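Dextranase (Pseudarthrobacter oxydans, PDB 6NZS) catalyses the endohydrolysis of (1->6)-alpha-D-glucosidic linkages in dextran, as a glycoside hydrolase of family 49. Local coordinates at residues 253-264 with 277-288. Residues are numbered along the deposited sequence; the frame is centred on the assembly and turned at random.
Sequences WVYLAPGAYVKG and KVTGYGVLSGEQ
Glu287 OE1 takes two hydroxyl bonds, from Tyr261 OH at 2.7 Å and from Ser285 OG at 2.6 Å. The serine uses the anti lone pair of OE1. The oxygen lies at the tyrosine ring edge, in plane, while the carboxylate is turned 81° to that ring. Ser285 OG also accepts from Glu287 N, closing an ST turn. The other oxygen, Glu287 OE2, makes a weak salt bridge to Lys263 NZ (3.2 Å). That ammonium also bonds Gly27 O and Glu30 O.

The two segments are matching parts of successive coils of the parallel beta-solenoid. Strand 253-256 pairs with 277-279 and strand 260-263 with 283-285, both parallel. The register shifts by two at the corner between them. There, a side chain on Gly280 or Gly282 would clash with the neighbouring coil.

Before the corner, Trp253 has CG anti to the backbone N (chi1 -164°), which lets NE1 donate in the ring plane to Thr279 OG1 (2.9 Å, 165°), which also bonds Leu202 O. Lys277 runs extended over one face of the indole. Its CD sits 3.6 Å from the centroid of the six-membered ring of Trp253. Its NZ makes an off-centre cation-pi contact with that ring and hydrogen-bonds Arg201 O. A leucine in place of Trp253 would probably cost Thr279 OG1 its indole donor and uncover the lysine chain. At the corner, Leu256 CD1 meets Leu284 CB at 4.0 Å.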
ATOM      1  N   TRP A 253      23.506   2.717  -4.574  1.00 12.05           N
ATOM      2  CA  TRP A 253      22.408   3.561  -5.028  1.00 12.76           C
ATOM      3  C   TRP A 253      21.844   2.985  -6.316  1.00 12.82           C
ATOM      4  O   TRP A 253      22.594   2.741  -7.265  1.00 12.24           O
ATOM      5  CB  TRP A 253      22.952   4.970  -5.286  1.00 12.41           C
ATOM      6  CG  TRP A 253      21.948   6.093  -5.392  1.00 11.67           C
ATOM      7  CD1 TRP A 253      20.607   6.003  -5.675  1.00 12.47           C
ATOM      8  CD2 TRP A 253      22.232   7.482  -5.225  1.00 13.46           C
ATOM      9  NE1 TRP A 253      20.046   7.262  -5.681  1.00 11.99           N
ATOM     10  CE2 TRP A 253      21.025   8.185  -5.405  1.00 13.15           C
ATOM     11  CE3 TRP A 253      23.394   8.199  -4.921  1.00 13.88           C
ATOM     12  CZ2 TRP A 253      20.950   9.575  -5.299  1.00 14.11           C
ATOM     13  CZ3 TRP A 253      23.321   9.575  -4.824  1.00 14.84           C
ATOM     14  CH2 TRP A 253      22.107  10.250  -5.007  1.00 16.32           C
ATOM     15  N   VAL A 254      20.527   2.770  -6.348  1.00 11.59           N
ATOM     16  CA  VAL A 254      19.795   2.477  -7.576  1.00 11.44           C
ATOM     17  C   VAL A 254      18.850   3.644  -7.823  1.00 10.52           C
ATOM     18  O   VAL A 254      18.081   4.024  -6.929  1.00 10.71           O
ATOM     19  CB  VAL A 254      19.027   1.147  -7.474  1.00 12.81           C
ATOM     20  CG1 VAL A 254      18.068   1.002  -8.652  1.00 13.38           C
ATOM     21  CG2 VAL A 254      20.013  -0.018  -7.419  1.00 13.50           C
ATOM     22  N   TYR A 255      18.930   4.236  -9.012  1.00 10.50           N
ATOM     23  CA  TYR A 255      18.140   5.407  -9.363  1.00 10.80           C
ATOM     24  C   TYR A 255      17.270   5.079 -10.566  1.00 12.21           C
ATOM     25  O   TYR A 255      17.774   4.621 -11.597  1.00 11.63           O
ATOM     26  CB  TYR A 255      19.043   6.611  -9.682  1.00 10.01           C
ATOM     27  CG  TYR A 255      18.246   7.823 -10.090  1.00 10.35           C
ATOM     28  CD1 TYR A 255      17.466   8.507  -9.166  1.00 10.09           C
ATOM     29  CD2 TYR A 255      18.242   8.264 -11.402  1.00 11.12           C
ATOM     30  CE1 TYR A 255      16.707   9.603  -9.535  1.00  9.93           C
ATOM     31  CE2 TYR A 255      17.489   9.373 -11.784  1.00 11.42           C
ATOM     32  CZ  TYR A 255      16.717  10.030 -10.847  1.00 10.79           C
ATOM     33  OH  TYR A 255      15.957  11.120 -11.222  1.00 13.58           O
ATOM     34  N   LEU A 256      15.968   5.315 -10.434  1.00 10.91           N
ATOM     35  CA  LEU A 256      15.004   5.128 -11.518  1.00 10.83           C
ATOM     36  C   LEU A 256      14.515   6.514 -11.917  1.00  9.94           C
ATOM     37  O   LEU A 256      13.745   7.139 -11.184  1.00 11.70           O
ATOM     38  CB  LEU A 256      13.822   4.264 -11.073  1.00 11.64           C
ATOM     39  CG  LEU A 256      14.113   2.925 -10.392  1.00 14.56           C
ATOM     40  CD1 LEU A 256      12.808   2.179 -10.149  1.00 16.25           C
ATOM     41  CD2 LEU A 256      15.047   2.076 -11.222  1.00 17.28           C
ATOM     42  N   ALA A 257      14.959   6.998 -13.069  1.00 10.75           N
ATOM     43  CA  ALA A 257      14.580   8.329 -13.497  1.00 11.52           C
ATOM     44  C   ALA A 257      13.077   8.394 -13.732  1.00 11.28           C
ATOM     45  O   ALA A 257      12.434   7.375 -14.012  1.00 11.36           O
ATOM     46  CB  ALA A 257      15.297   8.679 -14.799  1.00 13.11           C
ATOM     47  N   PRO A 258      12.487   9.586 -13.634  1.00 11.56           N
ATOM     48  CA  PRO A 258      11.106   9.741 -14.104  1.00 12.21           C
ATOM     49  C   PRO A 258      11.052   9.339 -15.567  1.00 12.83           C
ATOM     50  O   PRO A 258      11.850   9.805 -16.382  1.00 15.18           O
ATOM     51  CB  PRO A 258      10.825  11.237 -13.917  1.00 14.08           C
ATOM     52  CG  PRO A 258      12.170  11.876 -13.840  1.00 20.28           C
ATOM     53  CD  PRO A 258      13.096  10.869 -13.242  1.00 12.68           C
ATOM     54  N   GLY A 259      10.135   8.439 -15.895  1.00 10.79           N
ATOM     55  CA  GLY A 259      10.080   7.903 -17.238  1.00 11.16           C
ATOM     56  C   GLY A 259      10.848   6.617 -17.443  1.00 12.22           C
ATOM     57  O   GLY A 259      10.784   6.046 -18.541  1.00 12.76           O
ATOM     58  N   ALA A 260      11.577   6.144 -16.434  1.00 12.11           N
ATOM     59  CA  ALA A 260      12.138   4.805 -16.486  1.00 10.99           C
ATOM     60  C   ALA A 260      11.093   3.798 -16.030  1.00 12.63           C
ATOM     61  O   ALA A 260      10.354   4.040 -15.070  1.00 12.06           O
ATOM     62  CB  ALA A 260      13.370   4.710 -15.588  1.00 10.97           C
ATOM     63  N   TYR A 261      11.032   2.667 -16.729  1.00 12.34           N
ATOM     64  CA  TYR A 261      10.142   1.559 -16.391  1.00 10.69           C
ATOM     65  C   TYR A 261      10.993   0.298 -16.383  1.00 12.76           C
ATOM     66  O   TYR A 261      11.444  -0.159 -17.441  1.00 13.33           O
ATOM     67  CB  TYR A 261       9.009   1.452 -17.412  1.00 13.56           C
ATOM     68  CG  TYR A 261       7.857   0.557 -16.992  1.00 13.55           C
ATOM     69  CD1 TYR A 261       7.912  -0.818 -17.167  1.00 15.23           C
ATOM     70  CD2 TYR A 261       6.705   1.099 -16.430  1.00 11.32           C
ATOM     71  CE1 TYR A 261       6.855  -1.625 -16.798  1.00 14.35           C
ATOM     72  CE2 TYR A 261       5.641   0.292 -16.054  1.00 12.16           C
ATOM     73  CZ  TYR A 261       5.723  -1.063 -16.237  1.00 13.59           C
ATOM     74  OH  TYR A 261       4.660  -1.853 -15.861  1.00 14.73           O
ATOM     75  N   VAL A 262      11.235  -0.243 -15.196  1.00 10.29           N
ATOM     76  CA  VAL A 262      12.095  -1.405 -15.012  1.00 10.42           C
ATOM     77  C   VAL A 262      11.224  -2.576 -14.577  1.00 11.94           C
ATOM     78  O   VAL A 262      10.603  -2.533 -13.508  1.00 12.42           O
ATOM     79  CB  VAL A 262      13.182  -1.127 -13.963  1.00 11.97           C
ATOM     80  CG1 VAL A 262      14.030  -2.379 -13.740  1.00 13.58           C
ATOM     81  CG2 VAL A 262      14.046   0.055 -14.398  1.00 13.46           C
ATOM     82  N   LYS A 263      11.183  -3.627 -15.394  1.00 12.15           N
ATOM     83  CA  LYS A 263      10.556  -4.884 -14.998  1.00 11.28           C
ATOM     84  C   LYS A 263      11.622  -5.718 -14.299  1.00 13.41           C
ATOM     85  O   LYS A 263      12.601  -6.132 -14.933  1.00 14.28           O
ATOM     86  CB  LYS A 263      10.014  -5.606 -16.228  1.00 13.93           C
ATOM     87  CG  LYS A 263       9.100  -4.740 -17.065  1.00 13.44           C
ATOM     88  CD  LYS A 263       8.601  -5.469 -18.298  1.00 13.73           C
ATOM     89  CE  LYS A 263       7.736  -4.534 -19.136  1.00 16.89           C
ATOM     90  NZ  LYS A 263       7.001  -5.282 -20.184  1.00 19.85           N
ATOM     91  N   GLY A 264      11.465  -5.922 -12.995  1.00 11.36           N
ATOM     92  CA  GLY A 264      12.483  -6.620 -12.222  1.00 12.47           C
ATOM     93  C   GLY A 264      12.340  -6.347 -10.731  1.00 14.39           C
ATOM     94  O   GLY A 264      11.292  -5.913 -10.262  1.00 12.97           O
ATOM     95  N   LYS A 277      20.591   3.832  -1.054  1.00 11.54           N
ATOM     96  CA  LYS A 277      19.562   4.678  -1.643  1.00 11.20           C
ATOM     97  C   LYS A 277      18.885   3.933  -2.776  1.00 12.05           C
ATOM     98  O   LYS A 277      19.553   3.353  -3.635  1.00 12.02           O
ATOM     99  CB  LYS A 277      20.149   5.985  -2.196  1.00 11.80           C
ATOM    100  CG  LYS A 277      20.629   6.956  -1.124  1.00 11.76           C
ATOM    101  CD  LYS A 277      21.205   8.231  -1.731  1.00 13.52           C
ATOM    102  CE  LYS A 277      21.542   9.243  -0.643  1.00 14.52           C
ATOM    103  NZ  LYS A 277      22.261  10.439  -1.166  1.00 13.96           N
ATOM    104  N   VAL A 278      17.556   3.964  -2.781  1.00 10.50           N
ATOM    105  CA  VAL A 278      16.764   3.584  -3.942  1.00 10.74           C
ATOM    106  C   VAL A 278      15.820   4.756  -4.153  1.00 10.06           C
ATOM    107  O   VAL A 278      14.945   4.997  -3.315  1.00 11.54           O
ATOM    108  CB  VAL A 278      15.984   2.281  -3.715  1.00 10.46           C
ATOM    109  CG1 VAL A 278      15.065   2.004  -4.897  1.00 11.72           C
ATOM    110  CG2 VAL A 278      16.958   1.115  -3.490  1.00 11.53           C
ATOM    111  N   THR A 279      16.053   5.543  -5.207  1.00  9.69           N
ATOM    112  CA  THR A 279      15.320   6.793  -5.376  1.00  9.42           C
ATOM    113  C   THR A 279      14.911   6.966  -6.824  1.00 10.02           C
ATOM    114  O   THR A 279      15.360   6.237  -7.714  1.00 10.42           O
ATOM    115  CB  THR A 279      16.149   8.010  -4.930  1.00 10.65           C
ATOM    116  OG1 THR A 279      17.269   8.178  -5.809  1.00 11.58           O
ATOM    117  CG2 THR A 279      16.652   7.826  -3.506  1.00 10.69           C
ATOM    118  N   GLY A 280      14.042   7.940  -7.045  1.00  9.68           N
ATOM    119  CA  GLY A 280      13.646   8.395  -8.362  1.00  9.65           C
ATOM    120  C   GLY A 280      12.177   8.128  -8.652  1.00 10.11           C
ATOM    121  O   GLY A 280      11.578   7.174  -8.147  1.00 10.62           O
ATOM    122  N   TYR A 281      11.599   8.961  -9.515  1.00  9.60           N
ATOM    123  CA  TYR A 281      10.181   8.878  -9.844  1.00 10.00           C
ATOM    124  C   TYR A 281       9.875   7.902 -10.985  1.00 11.98           C
ATOM    125  O   TYR A 281       8.953   8.150 -11.767  1.00 13.52           O
ATOM    126  CB  TYR A 281       9.641  10.267 -10.168  1.00  9.59           C
ATOM    127  CG  TYR A 281       9.558  11.230  -8.998  1.00  9.40           C
ATOM    128  CD1 TYR A 281       8.911  10.886  -7.814  1.00 10.81           C
ATOM    129  CD2 TYR A 281      10.101  12.502  -9.099  1.00 10.70           C
ATOM    130  CE1 TYR A 281       8.808  11.792  -6.763  1.00 10.13           C
ATOM    131  CE2 TYR A 281      10.008  13.402  -8.061  1.00 10.78           C
ATOM    132  CZ  TYR A 281       9.366  13.051  -6.899  1.00  9.81           C
ATOM    133  OH  TYR A 281       9.253  13.972  -5.877  1.00 11.46           O
ATOM    134  N   GLY A 282      10.625   6.806 -11.106  1.00 11.00           N
ATOM    135  CA  GLY A 282      10.340   5.772 -12.078  1.00 10.83           C
ATOM    136  C   GLY A 282       9.518   4.631 -11.496  1.00 10.36           C
ATOM    137  O   GLY A 282       9.025   4.683 -10.367  1.00 10.46           O
ATOM    138  N   VAL A 283       9.369   3.571 -12.300  1.00  9.27           N
ATOM    139  CA  VAL A 283       8.552   2.407 -11.955  1.00  9.61           C
ATOM    140  C   VAL A 283       9.430   1.166 -11.888  1.00  9.53           C
ATOM    141  O   VAL A 283      10.262   0.935 -12.773  1.00 10.59           O
ATOM    142  CB  VAL A 283       7.414   2.195 -12.976  1.00  9.38           C
ATOM    143  CG1 VAL A 283       6.592   0.958 -12.624  1.00 10.43           C
ATOM    144  CG2 VAL A 283       6.528   3.427 -13.045  1.00 10.79           C
ATOM    145  N   LEU A 284       9.228   0.365 -10.846  1.00  9.89           N
ATOM    146  CA  LEU A 284       9.807  -0.969 -10.714  1.00  9.36           C
ATOM    147  C   LEU A 284       8.630  -1.936 -10.667  1.00 10.19           C
ATOM    148  O   LEU A 284       7.845  -1.908  -9.713  1.00 11.06           O
ATOM    149  CB  LEU A 284      10.638  -1.078  -9.434  1.00 10.82           C
ATOM    150  CG  LEU A 284      11.343  -2.420  -9.194  1.00 12.39           C
ATOM    151  CD1 LEU A 284      12.379  -2.671 -10.275  1.00 14.68           C
ATOM    152  CD2 LEU A 284      11.978  -2.456  -7.811  1.00 13.37           C
ATOM    153  N   SER A 285       8.500  -2.792 -11.682  1.00 10.59           N
ATOM    154  CA  SER A 285       7.335  -3.657 -11.838  1.00 10.32           C
ATOM    155  C   SER A 285       7.735  -5.123 -11.741  1.00 12.09           C
ATOM    156  O   SER A 285       8.691  -5.552 -12.395  1.00 12.07           O
ATOM    157  CB  SER A 285       6.666  -3.415 -13.186  1.00 10.87           C
ATOM    158  OG  SER A 285       5.642  -4.374 -13.374  1.00 12.04           O
ATOM    159  N   GLY A 286       6.991  -5.891 -10.947  1.00 11.68           N
ATOM    160  CA  GLY A 286       7.231  -7.320 -10.822  1.00 11.78           C
ATOM    161  C   GLY A 286       6.372  -8.162 -11.746  1.00 12.85           C
ATOM    162  O   GLY A 286       6.213  -9.369 -11.516  1.00 12.10           O
ATOM    163  N   GLU A 287       5.841  -7.531 -12.802  1.00 11.79           N
ATOM    164  CA  GLU A 287       4.846  -8.159 -13.669  1.00 11.70           C
ATOM    165  C   GLU A 287       5.337  -9.450 -14.319  1.00 14.59           C
ATOM    166  O   GLU A 287       4.516 -10.312 -14.660  1.00 13.45           O
ATOM    167  CB  GLU A 287       4.422  -7.163 -14.748  1.00 12.20           C
ATOM    168  CG  GLU A 287       5.518  -6.821 -15.750  1.00 12.79           C
ATOM    169  CD  GLU A 287       5.191  -5.576 -16.549  1.00 14.96           C
ATOM    170  OE1 GLU A 287       5.228  -4.471 -15.966  1.00 15.72           O
ATOM    171  OE2 GLU A 287       4.895  -5.692 -17.754  1.00 15.55           O
ATOM    172  N   GLN A 288       6.646  -9.599 -14.529  1.00 13.17           N
ATOM    173  CA  GLN A 288       7.157 -10.792 -15.202  1.00 14.34           C
ATOM    174  C   GLN A 288       7.270 -11.994 -14.277  1.00 16.74           C
ATOM    175  O   GLN A 288       7.421 -13.117 -14.771  1.00 18.05           O
ATOM    176  CB  GLN A 288       8.517 -10.518 -15.855  1.00 14.02           C
ATOM    177  CG  GLN A 288       8.485  -9.368 -16.842  1.00 12.99           C
ATOM    178  CD  GLN A 288       9.826  -9.089 -17.510  1.00 16.58           C
ATOM    179  OE1 GLN A 288      10.844  -8.941 -16.843  1.00 16.06           O
ATOM    180  NE2 GLN A 288       9.821  -8.998 -18.831  1.00 19.55           N
TER
HETATM  181  O   HOH W   1      13.776  11.578  -9.645  1.00 12.79           O
HETATM  182  O   HOH W   2       6.275  -7.538 -19.683  1.00 23.26           O